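Aminotransferase (Psychrobacter arcticus 273-4, PDB 3IF2) probably catalyses pyridoxal 5'-phosphate-dependent transamination, perhaps between valine and pyruvate, as a two-chain aminotransferase of the class I and II family. Local coordinates at residues 128-133 / 143-148; 107-112 / 286-291; 172-177 / 190-195; 335-340 / 417-422. All blocks are in the same frame, centred on the assembly; numbering follows the deposited sequence.

Contacts 1 and 2 lie in the same mixed sheet, the large cofactor-binding sheet of this aminotransferase fold, with centres about 23 Å apart. Contact 2 ties strand 109-112 to strand 285-288 near the cofactor site, so the loop it closes contains contacts 1 and 3. Contact 1 is a local hairpin at the subunit interface. Contacts 3 and 4 reach the other large sheet, centres about 27 Å apart: contact 3 at the protein surface on one edge strand, 174-180, contact 4 at the end of strand 414-418. Contact 4 comes last along the chain, about 31 Å from contact 2 between centres and across the chain's centre, and joins helix 324-351 to its sheet.

Contact 1 (128-133 / 143-148); sequences GAFVNE and VDKSIL
F130 and K145 form the tightly packed side of this antiparallel hairpin. The lysine chain crosses the phenylalanine side chain at about a right angle and lies over one ring face. Its CD sits 3.7 Å from the F130 ring centroid, almost on the ring normal, while CB and CG come down on the CD1 and CE1 rim, with K145 CG 3.6 Å from F130 CD1. Beyond CG the lysine is extended, which carries NZ past the centre to an off-centre cation-pi position 4.8 Å from the F130 centroid. A weak hydrogen bond to G205 O gives that ammonium a second partner. An alanine in place of F130 would probably leave the aliphatic chain of K145 without the ring it lies on and open a gap on this face of the hairpin. V143, on the same face, adds only its CG1, 4.3 Å from F130 CB, and the loose end of the face is exposed N132, which merely brushes that methyl.

Two pairs of backbone bonds hold the strands: G128 with K145 and F130 with V143, F130 N lying 2.8 Å from V143 O. The backbone angles of G128 would press a CB against the preceding carbonyl oxygen, so the position calls for glycine. On the other, looser face A129 and D144 make a non-hydrogen-bonded pair, and the exposed carboxylate reaches the strand with OD1 3.6 Å from A129 CA.

A129, F130 and V131 pack on K6, F4 and Q9 of the second subunit, while strand 142-149 runs on into the large sheet between strands 168-170 and 207-213.

Contact 2 (107-112 / 286-291); sequences ENIALT and IIVADA
N108 meets A289 just before strand 109-112 begins, through its side chain as well as its backbone. The asparagine CB already lies 3.3 Å from A289 O. CG, anti to its own carbonyl carbon (chi1 -61°), stays beside the same oxygen, and the amide then divides its two ends. ND2 donates to A289 O at 2.8 Å with an N-H...O angle of 165°, the acceptor lying close to the amide plane; OD1 accepts from the backbone N of T105. With both ends held, the amide rotation is fixed. An alanine here would probably leave A289 O without its side-chain donor and T105 N without its acceptor.

A289 N donates to N108 O at 2.9 Å, and A110 and I287 exchange a pair of backbone bonds. Strand 285-288 runs antiparallel to both its neighbours, 109-112 and 268-273, as the antiparallel strand of the large-domain sheet does in fold type I aminotransferases.

On one face I109, L111, I286 and V288 lie side by side. I286 lies between L111 and I109, its CG1 4.2 Å from L111 CD2 and its CG2 4.0 Å from I109 CG2; I109 CG1 in turn touches V288 CG2. Helix 86-100 covers this face with F88, L92 and F96. The face of A110 and I287 packs instead on I294 and V297 of helix 291-305, capped by D290 with OD2 on K292 N while OD1 accepts from N266 ND2. At the far end I287 CD1 touches T112 CG2 at 3.8 Å; T112 OG1 bonds to G114 O, beside the cofactor-binding S115.

Contact 3 (172-177 / 190-195); sequences LPHIDE and RVDFEA
H174 and R190 are joined first by their backbones. They form an antiparallel hydrogen-bonded pair, with H174 N 3.0 Å from R190 O and R190 N 2.9 Å from H174 O. The bridge is the last across these segments.

Stacking is the second kind of contact. D192 lies over one face of the H174 imidazole in the modelled conformer of the histidine, one of two. Its CB is 3.9 Å from the ring centroid, only 13° off the normal, so a C-H points into the ring face. The carboxylate continues over the CE1 and NE2 side, its plane inclined 29° to the ring. With CG anti to the backbone N (chi1 -179°), D192 also caps the helix, OD1 accepting weakly from A195 N.

Charge gives the third. The R190 side chain, bent at chi3, crosses that of D176 at about a right angle, with NH2 nearest OD2 in a salt bridge whose hydrogen bond is weak in angle. Both residues have a second deposited conformer, and the close spacing makes the exact geometry doubtful.

Water supplies the fourth. One molecule links the strand entry to the helix start, 2.8 Å from L172 O and accepting from D192 N at 3.2 Å. Another donates to V191 O and has a weak link to H174 ND1.

The contact stands at the surface, on an edge strand of the six-stranded sheet. Strand 174-180 pairs with strand 183-190, and the chain after R190 enters helix 193-197, which packs on helix 225-237: E227 accepts from V191 N and F193 stacks on H230.

Contact 4 (335-340 / 417-422); sequences PFYQKQ and MSIAAD
Near the cofactor site, Y337 and Q340 of the long helix 324-351 pack on I419, A420 and A421, where strand 414-418 of the small C-terminal domain ends in an ST turn. That turn is made by S418, whose OG accepts from A420 N at 3.2 Å. It leads into the helix 423-441, capped by D422 through OD1 and T425 N.

The apolar half of the contact is carried by the tyrosine. I419 CG1 sits between its own backbone N and carbonyl carbon (chi1 58°), and the chain ends with CD1 3.8 Å from Y337 CD1, meeting the ring obliquely. A420 comes to the ring from the edge, its CB 3.9 Å from Y337 CE1 and near the ring plane. One face of the same ring is lined by F336, whose CD2 lies above it, displaced toward the rim. The bond to A43 N fixes the hydroxyl end, while I419, A420 and F336 confine the ring. The Y337 side chain is about 6 Å from that of the cofactor-binding K276, which makes it a possible second-shell residue.

On the neighbouring helical turn, Q340 supplies the polar half. Its side chain reaches from helix 324-351 to L426 of helix 423-441 and the loop before it. CB lies 3.2 Å from I419 O, and the bend at chi2 (-83°) turns CD back toward the loop. The NE2 group then serves two carbonyls: a weak bond reaches A421 O at 2.8 Å, and a straighter one, 165° at the hydrogen and close to the amide plane, joins Q340 NE2 to I419 O at 3.0 Å.

Contact 1 (128-133 / 143-148)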
# COMPACT_ATOMS: atom_id res chain seq x y z
N GLY A 128 -19.96 -0.41 6.27
CA GLY A 128 -20.39 0.87 5.71
C GLY A 128 -21.70 0.71 4.98
O GLY A 128 -22.46 -0.21 5.29
N ALA A 129 -21.96 1.57 4.01
CA ALA A 129 -23.25 1.58 3.30
C ALA A 129 -23.43 0.37 2.37
O ALA A 129 -22.55 0.07 1.56
CB ALA A 129 -23.40 2.87 2.51
N PHE A 130 -24.57 -0.31 2.53
CA PHE A 130 -25.02 -1.44 1.71
C PHE A 130 -26.35 -1.10 1.01
O PHE A 130 -27.14 -0.28 1.52
CB PHE A 130 -25.32 -2.69 2.55
CG PHE A 130 -24.12 -3.54 2.89
CD1 PHE A 130 -23.13 -3.06 3.73
CD2 PHE A 130 -24.04 -4.87 2.45
CE1 PHE A 130 -22.04 -3.86 4.10
CE2 PHE A 130 -22.96 -5.68 2.81
CZ PHE A 130 -21.96 -5.18 3.63
N VAL A 131 -26.60 -1.76 -0.12
CA VAL A 131 -27.87 -1.64 -0.83
C VAL A 131 -28.89 -2.38 0.06
O VAL A 131 -28.62 -3.49 0.53
CB VAL A 131 -27.83 -2.20 -2.30
CG1 VAL A 131 -29.19 -2.01 -2.99
CG2 VAL A 131 -26.75 -1.50 -3.11
N ASN A 132 -30.01 -1.72 0.32
CA ASN A 132 -31.09 -2.21 1.21
C ASN A 132 -31.92 -3.29 0.48
O ASN A 132 -31.97 -3.30 -0.76
CB ASN A 132 -31.95 -1.00 1.65
CG ASN A 132 -33.00 -1.33 2.73
OD1 ASN A 132 -33.01 -2.40 3.35
ND2 ASN A 132 -33.89 -0.37 2.96
N GLU A 133 -32.60 -4.15 1.24
CA GLU A 133 -33.37 -5.28 0.67
C GLU A 133 -34.32 -5.94 1.68
O GLU A 133 -35.53 -5.75 1.60
CB GLU A 133 -32.37 -6.32 0.12
CG GLU A 133 -31.21 -6.63 1.10
CD GLU A 133 -30.22 -7.66 0.59
OE1 GLU A 133 -29.38 -8.10 1.42
OE2 GLU A 133 -30.26 -8.04 -0.61
N VAL A 143 -28.58 0.97 3.61
CA VAL A 143 -28.46 0.71 5.06
C VAL A 143 -27.01 0.50 5.48
O VAL A 143 -26.28 -0.18 4.78
CB VAL A 143 -29.33 -0.54 5.46
CG1 VAL A 143 -28.98 -1.75 4.62
CG2 VAL A 143 -29.21 -0.86 6.96
N ASP A 144 -26.61 1.09 6.61
CA ASP A 144 -25.26 0.91 7.16
C ASP A 144 -25.11 -0.42 7.88
O ASP A 144 -26.03 -0.85 8.59
CB ASP A 144 -24.88 2.04 8.14
CG ASP A 144 -24.47 3.34 7.45
OD1 ASP A 144 -24.31 3.37 6.21
OD2 ASP A 144 -24.28 4.33 8.18
N LYS A 145 -23.98 -1.09 7.67
CA LYS A 145 -23.65 -2.32 8.37
C LYS A 145 -22.31 -2.16 9.07
O LYS A 145 -21.45 -1.40 8.61
CB LYS A 145 -23.65 -3.54 7.46
CG LYS A 145 -24.96 -3.78 6.76
CD LYS A 145 -25.09 -5.21 6.26
CE LYS A 145 -26.39 -5.37 5.50
NZ LYS A 145 -26.69 -6.78 5.19
N SER A 146 -22.13 -2.90 10.16
CA SER A 146 -20.93 -2.83 10.98
C SER A 146 -20.15 -4.13 11.01
O SER A 146 -20.70 -5.20 10.72
CB SER A 146 -21.33 -2.46 12.42
OG SER A 146 -21.73 -1.12 12.46
N ILE A 147 -18.87 -4.01 11.37
CA ILE A 147 -17.97 -5.16 11.59
C ILE A 147 -18.15 -5.46 13.09
O ILE A 147 -17.90 -4.58 13.92
CB ILE A 147 -16.50 -4.81 11.28
CG1 ILE A 147 -16.35 -4.26 9.83
CG2 ILE A 147 -15.61 -6.02 11.49
CD1 ILE A 147 -16.87 -5.17 8.69
N LEU A 148 -18.62 -6.66 13.43
CA LEU A 148 -18.85 -7.05 14.83
C LEU A 148 -17.55 -7.53 15.47
O LEU A 148 -16.94 -8.47 14.98
CB LEU A 148 -19.93 -8.14 14.94
CG LEU A 148 -20.28 -8.73 16.32
CD1 LEU A 148 -20.57 -7.67 17.36
CD2 LEU A 148 -21.45 -9.67 16.22

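Contact 2 (107-112 / 286-291)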
# COMPACT_ATOMS: atom_id res chain seq x y z
N GLU A 107 -6.19 -19.71 -5.92
CA GLU A 107 -7.37 -18.82 -5.89
C GLU A 107 -7.77 -18.33 -4.48
O GLU A 107 -8.44 -17.31 -4.38
CB GLU A 107 -8.58 -19.50 -6.55
CG GLU A 107 -8.44 -19.73 -8.05
CD GLU A 107 -9.63 -20.51 -8.64
OE1 GLU A 107 -10.81 -20.15 -8.40
OE2 GLU A 107 -9.39 -21.50 -9.36
N ASN A 108 -7.32 -19.05 -3.44
CA ASN A 108 -7.61 -18.76 -2.03
C ASN A 108 -6.61 -17.88 -1.28
O ASN A 108 -6.77 -17.67 -0.10
CB ASN A 108 -7.72 -20.08 -1.25
CG ASN A 108 -8.84 -20.97 -1.75
OD1 ASN A 108 -8.60 -22.07 -2.26
ND2 ASN A 108 -10.07 -20.50 -1.59
N ILE A 109 -5.60 -17.36 -1.94
CA ILE A 109 -4.58 -16.56 -1.26
C ILE A 109 -4.23 -15.33 -2.07
O ILE A 109 -3.99 -15.42 -3.29
CB ILE A 109 -3.28 -17.35 -1.01
CG1 ILE A 109 -3.57 -18.68 -0.30
CG2 ILE A 109 -2.28 -16.49 -0.20
CD1 ILE A 109 -2.33 -19.44 0.14
N ALA A 110 -4.22 -14.19 -1.38
CA ALA A 110 -3.81 -12.90 -1.93
C ALA A 110 -2.84 -12.27 -0.94
O ALA A 110 -2.82 -12.63 0.24
CB ALA A 110 -5.01 -12.00 -2.14
N LEU A 111 -2.02 -11.35 -1.45
CA LEU A 111 -1.06 -10.59 -0.68
C LEU A 111 -1.50 -9.11 -0.67
O LEU A 111 -2.11 -8.63 -1.66
CB LEU A 111 0.35 -10.71 -1.28
CG LEU A 111 0.96 -12.11 -1.43
CD1 LEU A 111 2.37 -12.04 -2.05
CD2 LEU A 111 1.01 -12.79 -0.11
N THR A 112 -1.21 -8.43 0.44
CA THR A 112 -1.49 -7.00 0.65
C THR A 112 -0.23 -6.32 1.20
O THR A 112 0.73 -7.00 1.57
CB THR A 112 -2.70 -6.81 1.62
OG1 THR A 112 -2.40 -7.36 2.92
CG2 THR A 112 -3.95 -7.49 1.08
N ILE A 286 -0.92 -11.44 4.35
CA ILE A 286 -1.37 -12.63 3.64
C ILE A 286 -2.84 -12.87 3.99
O ILE A 286 -3.16 -12.87 5.17
CB ILE A 286 -0.57 -13.89 4.09
CG1 ILE A 286 0.96 -13.68 3.99
CG2 ILE A 286 -1.02 -15.14 3.30
CD1 ILE A 286 1.83 -14.79 4.69
N ILE A 287 -3.70 -13.08 2.99
CA ILE A 287 -5.13 -13.37 3.20
C ILE A 287 -5.45 -14.76 2.62
O ILE A 287 -5.17 -15.00 1.46
CB ILE A 287 -6.09 -12.31 2.53
CG1 ILE A 287 -5.91 -10.91 3.12
CG2 ILE A 287 -7.54 -12.70 2.73
CD1 ILE A 287 -6.73 -9.79 2.42
N VAL A 288 -6.01 -15.65 3.45
CA VAL A 288 -6.52 -16.96 3.03
C VAL A 288 -8.06 -16.86 3.11
O VAL A 288 -8.61 -16.60 4.20
CB VAL A 288 -5.98 -18.10 3.89
CG1 VAL A 288 -6.65 -19.44 3.50
CG2 VAL A 288 -4.44 -18.16 3.75
N ALA A 289 -8.75 -17.05 1.97
CA ALA A 289 -10.21 -16.89 1.91
C ALA A 289 -10.85 -17.56 0.72
O ALA A 289 -10.16 -18.16 -0.10
CB ALA A 289 -10.54 -15.40 1.87
N ASP A 290 -12.17 -17.46 0.62
CA ASP A 290 -12.91 -17.94 -0.54
C ASP A 290 -12.48 -17.13 -1.76
O ASP A 290 -12.17 -15.93 -1.62
CB ASP A 290 -14.43 -17.74 -0.37
CG ASP A 290 -15.26 -18.40 -1.48
OD1 ASP A 290 -15.33 -19.65 -1.48
OD2 ASP A 290 -15.85 -17.68 -2.33
N ALA A 291 -12.48 -17.77 -2.93
CA ALA A 291 -12.13 -17.13 -4.21
C ALA A 291 -12.79 -15.75 -4.40
O ALA A 291 -12.13 -14.79 -4.82
CB ALA A 291 -12.50 -18.04 -5.40

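Contact 3 (172-177 / 190-195)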
# COMPACT_ATOMS: atom_id res chain seq x y z
N LEU A 172 -18.92 -5.79 24.89
CA LEU A 172 -18.06 -5.66 26.08
C LEU A 172 -17.73 -7.04 26.66
O LEU A 172 -18.51 -7.99 26.50
CB LEU A 172 -18.70 -4.78 27.15
CG LEU A 172 -19.05 -3.33 26.75
CD1 LEU A 172 -19.12 -2.49 28.01
CD2 LEU A 172 -18.07 -2.69 25.79
N PRO A 173 -16.58 -7.16 27.35
CA PRO A 173 -16.20 -8.47 27.87
C PRO A 173 -16.67 -8.82 29.28
O PRO A 173 -17.01 -7.92 30.06
CB PRO A 173 -14.68 -8.34 27.95
CG PRO A 173 -14.48 -6.90 28.38
CD PRO A 173 -15.59 -6.13 27.71
N HIS A 174 -16.75 -10.14 29.55
CA HIS A 174 -16.92 -10.66 30.90
C HIS A 174 -15.47 -10.82 31.37
O HIS A 174 -14.57 -11.04 30.55
CB HIS A 174 -17.69 -12.01 30.97
CG HIS A 174 -19.18 -11.88 30.90
ND1 HIS A 174 -19.99 -12.88 30.38
CD2 HIS A 174 -20.02 -10.88 31.26
CE1 HIS A 174 -21.25 -12.51 30.46
NE2 HIS A 174 -21.30 -11.30 30.97
N ILE A 175 -15.22 -10.67 32.66
CA ILE A 175 -13.87 -10.80 33.24
C ILE A 175 -13.90 -11.91 34.29
O ILE A 175 -14.78 -11.88 35.16
CB ILE A 175 -13.42 -9.48 33.93
CG1 ILE A 175 -13.37 -8.32 32.92
CG2 ILE A 175 -12.05 -9.67 34.60
CD1 ILE A 175 -13.14 -6.93 33.56
N ASP A 176 -13.00 -12.90 34.16
CA ASP A 176 -12.84 -13.97 35.15
C ASP A 176 -11.40 -13.95 35.69
O ASP A 176 -10.45 -13.75 34.90
CB ASP A 176 -13.24 -15.33 34.55
CG ASP A 176 -14.76 -15.48 34.39
OD1 ASP A 176 -15.50 -15.20 35.37
OD2 ASP A 176 -15.21 -15.88 33.30
N GLU A 177 -11.26 -14.11 37.01
CA GLU A 177 -9.97 -14.11 37.69
C GLU A 177 -9.35 -15.49 37.53
O GLU A 177 -9.99 -16.51 37.83
CB GLU A 177 -10.08 -13.65 39.16
CG GLU A 177 -10.33 -12.14 39.23
CD GLU A 177 -10.85 -11.61 40.56
OE1 GLU A 177 -10.71 -12.28 41.61
OE2 GLU A 177 -11.39 -10.49 40.53
N ARG A 190 -13.43 -12.74 28.54
CA ARG A 190 -14.20 -13.81 27.88
C ARG A 190 -15.44 -13.26 27.15
O ARG A 190 -16.03 -12.27 27.56
CB ARG A 190 -14.54 -14.97 28.85
CG ARG A 190 -13.31 -15.91 29.09
CD ARG A 190 -13.67 -17.34 29.54
NE ARG A 190 -14.01 -17.47 30.96
CZ ARG A 190 -13.15 -17.82 31.91
NH1 ARG A 190 -11.88 -18.07 31.62
NH2 ARG A 190 -13.57 -17.91 33.16
N VAL A 191 -15.80 -13.92 26.05
CA VAL A 191 -16.90 -13.48 25.19
C VAL A 191 -18.26 -13.60 25.89
O VAL A 191 -18.60 -14.67 26.41
CB VAL A 191 -16.93 -14.22 23.81
CG1 VAL A 191 -18.10 -13.72 22.96
CG2 VAL A 191 -15.63 -14.02 23.06
N ASP A 192 -19.00 -12.49 25.90
CA ASP A 192 -20.34 -12.41 26.46
C ASP A 192 -21.29 -12.77 25.31
O ASP A 192 -21.72 -11.90 24.56
CB ASP A 192 -20.60 -11.01 27.03
CG ASP A 192 -21.99 -10.84 27.66
OD1 ASP A 192 -22.76 -11.82 27.79
OD2 ASP A 192 -22.28 -9.68 28.03
N PHE A 193 -21.57 -14.07 25.18
CA PHE A 193 -22.46 -14.58 24.13
C PHE A 193 -23.93 -14.18 24.32
O PHE A 193 -24.65 -14.10 23.34
CB PHE A 193 -22.31 -16.10 23.92
CG PHE A 193 -21.00 -16.50 23.25
CD1 PHE A 193 -20.80 -16.28 21.87
CD2 PHE A 193 -19.96 -17.09 23.99
CE1 PHE A 193 -19.59 -16.63 21.26
CE2 PHE A 193 -18.75 -17.45 23.38
CZ PHE A 193 -18.57 -17.21 22.01
N GLU A 194 -24.37 -13.94 25.57
CA GLU A 194 -25.74 -13.45 25.86
C GLU A 194 -25.95 -12.11 25.14
O GLU A 194 -26.87 -11.97 24.33
CB GLU A 194 -25.99 -13.32 27.39
CG GLU A 194 -27.40 -12.90 27.81
N ALA A 195 -25.03 -11.17 25.39
CA ALA A 195 -25.05 -9.83 24.79
C ALA A 195 -24.90 -9.82 23.27
O ALA A 195 -25.64 -9.12 22.57
CB ALA A 195 -23.97 -8.97 25.41
O HOH W 1 -17.77 -9.84 24.60
O HOH W 2 -20.54 -15.45 28.31

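Contact 4 (335-340 / 417-422)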
# COMPACT_ATOMS: atom_id res chain seq x y z
N PRO A 335 9.85 -18.55 22.18
CA PRO A 335 10.54 -18.52 23.47
C PRO A 335 11.08 -17.14 23.88
O PRO A 335 11.03 -16.81 25.07
CB PRO A 335 11.68 -19.54 23.27
CG PRO A 335 11.17 -20.46 22.18
CD PRO A 335 10.54 -19.47 21.25
N PHE A 336 11.60 -16.36 22.93
CA PHE A 336 12.10 -15.02 23.23
C PHE A 336 11.04 -14.21 23.98
O PHE A 336 11.32 -13.73 25.08
CB PHE A 336 12.52 -14.25 21.96
CG PHE A 336 13.00 -12.87 22.25
CD1 PHE A 336 14.33 -12.62 22.53
CD2 PHE A 336 12.10 -11.80 22.28
CE1 PHE A 336 14.78 -11.33 22.85
CE2 PHE A 336 12.54 -10.51 22.60
CZ PHE A 336 13.89 -10.28 22.89
N TYR A 337 9.84 -14.11 23.40
CA TYR A 337 8.74 -13.35 24.03
C TYR A 337 8.21 -13.93 25.35
O TYR A 337 7.81 -13.16 26.23
CB TYR A 337 7.59 -13.04 23.04
CG TYR A 337 8.03 -12.13 21.90
CD1 TYR A 337 8.38 -10.81 22.14
CD2 TYR A 337 8.07 -12.59 20.58
CE1 TYR A 337 8.79 -9.97 21.11
CE2 TYR A 337 8.48 -11.76 19.53
CZ TYR A 337 8.84 -10.45 19.80
OH TYR A 337 9.24 -9.62 18.80
N GLN A 338 8.22 -15.25 25.53
CA GLN A 338 7.78 -15.82 26.81
C GLN A 338 8.70 -15.40 27.96
O GLN A 338 8.21 -15.00 29.04
CB GLN A 338 7.64 -17.34 26.78
CG GLN A 338 7.26 -17.89 28.18
CD GLN A 338 6.58 -19.22 28.15
OE1 GLN A 338 6.76 -20.01 27.22
NE2 GLN A 338 5.79 -19.48 29.19
N LYS A 339 10.01 -15.51 27.75
CA LYS A 339 11.00 -15.07 28.74
C LYS A 339 10.91 -13.55 29.03
O LYS A 339 11.04 -13.14 30.18
CB LYS A 339 12.41 -15.49 28.30
CG LYS A 339 12.61 -17.02 28.39
CD LYS A 339 14.05 -17.49 28.10
CE LYS A 339 14.33 -17.74 26.61
NZ LYS A 339 15.67 -18.37 26.43
N GLN A 340 10.66 -12.74 28.01
CA GLN A 340 10.47 -11.29 28.19
C GLN A 340 9.21 -10.97 29.04
O GLN A 340 9.25 -10.11 29.93
CB GLN A 340 10.37 -10.59 26.84
CG GLN A 340 11.64 -10.61 26.00
CD GLN A 340 12.65 -9.55 26.36
OE1 GLN A 340 13.73 -9.86 26.83
NE2 GLN A 340 12.30 -8.29 26.14
N MSE A 417 1.66 -2.27 27.58
CA MSE A 417 3.12 -2.17 27.75
C MSE A 417 3.80 -3.16 26.82
O MSE A 417 3.44 -4.33 26.82
CB MSE A 417 3.47 -2.53 29.19
CG MSE A 417 4.94 -2.33 29.54
SE MSE A 417 5.31 -2.83 31.36
CE MSE A 417 4.97 -4.71 31.14
N SER A 418 4.78 -2.71 26.04
CA SER A 418 5.48 -3.62 25.12
C SER A 418 6.58 -4.42 25.85
O SER A 418 7.45 -3.83 26.49
CB SER A 418 6.11 -2.88 23.94
OG SER A 418 6.80 -3.83 23.09
N ILE A 419 6.50 -5.75 25.77
CA ILE A 419 7.57 -6.62 26.30
C ILE A 419 8.60 -7.00 25.20
O ILE A 419 9.44 -7.84 25.46
CB ILE A 419 7.04 -7.82 27.18
CG1 ILE A 419 6.06 -8.76 26.45
CG2 ILE A 419 6.42 -7.24 28.48
CD1 ILE A 419 6.66 -9.52 25.28
N ALA A 420 8.52 -6.40 24.01
CA ALA A 420 9.53 -6.55 22.95
C ALA A 420 10.77 -5.69 23.24
O ALA A 420 11.82 -5.94 22.67
CB ALA A 420 8.97 -6.15 21.59
N ALA A 421 10.65 -4.67 24.11
CA ALA A 421 11.77 -3.76 24.44
C ALA A 421 12.92 -4.49 25.13
O ALA A 421 12.71 -5.54 25.73
CB ALA A 421 11.28 -2.59 25.32
N ASP A 422 14.13 -3.94 25.05
CA ASP A 422 15.27 -4.58 25.70
C ASP A 422 15.09 -4.54 27.22
O ASP A 422 14.29 -3.76 27.78
CB ASP A 422 16.65 -4.07 25.22
CG ASP A 422 16.95 -2.64 25.63
OD1 ASP A 422 17.14 -2.35 26.85
OD2 ASP A 422 17.06 -1.80 24.71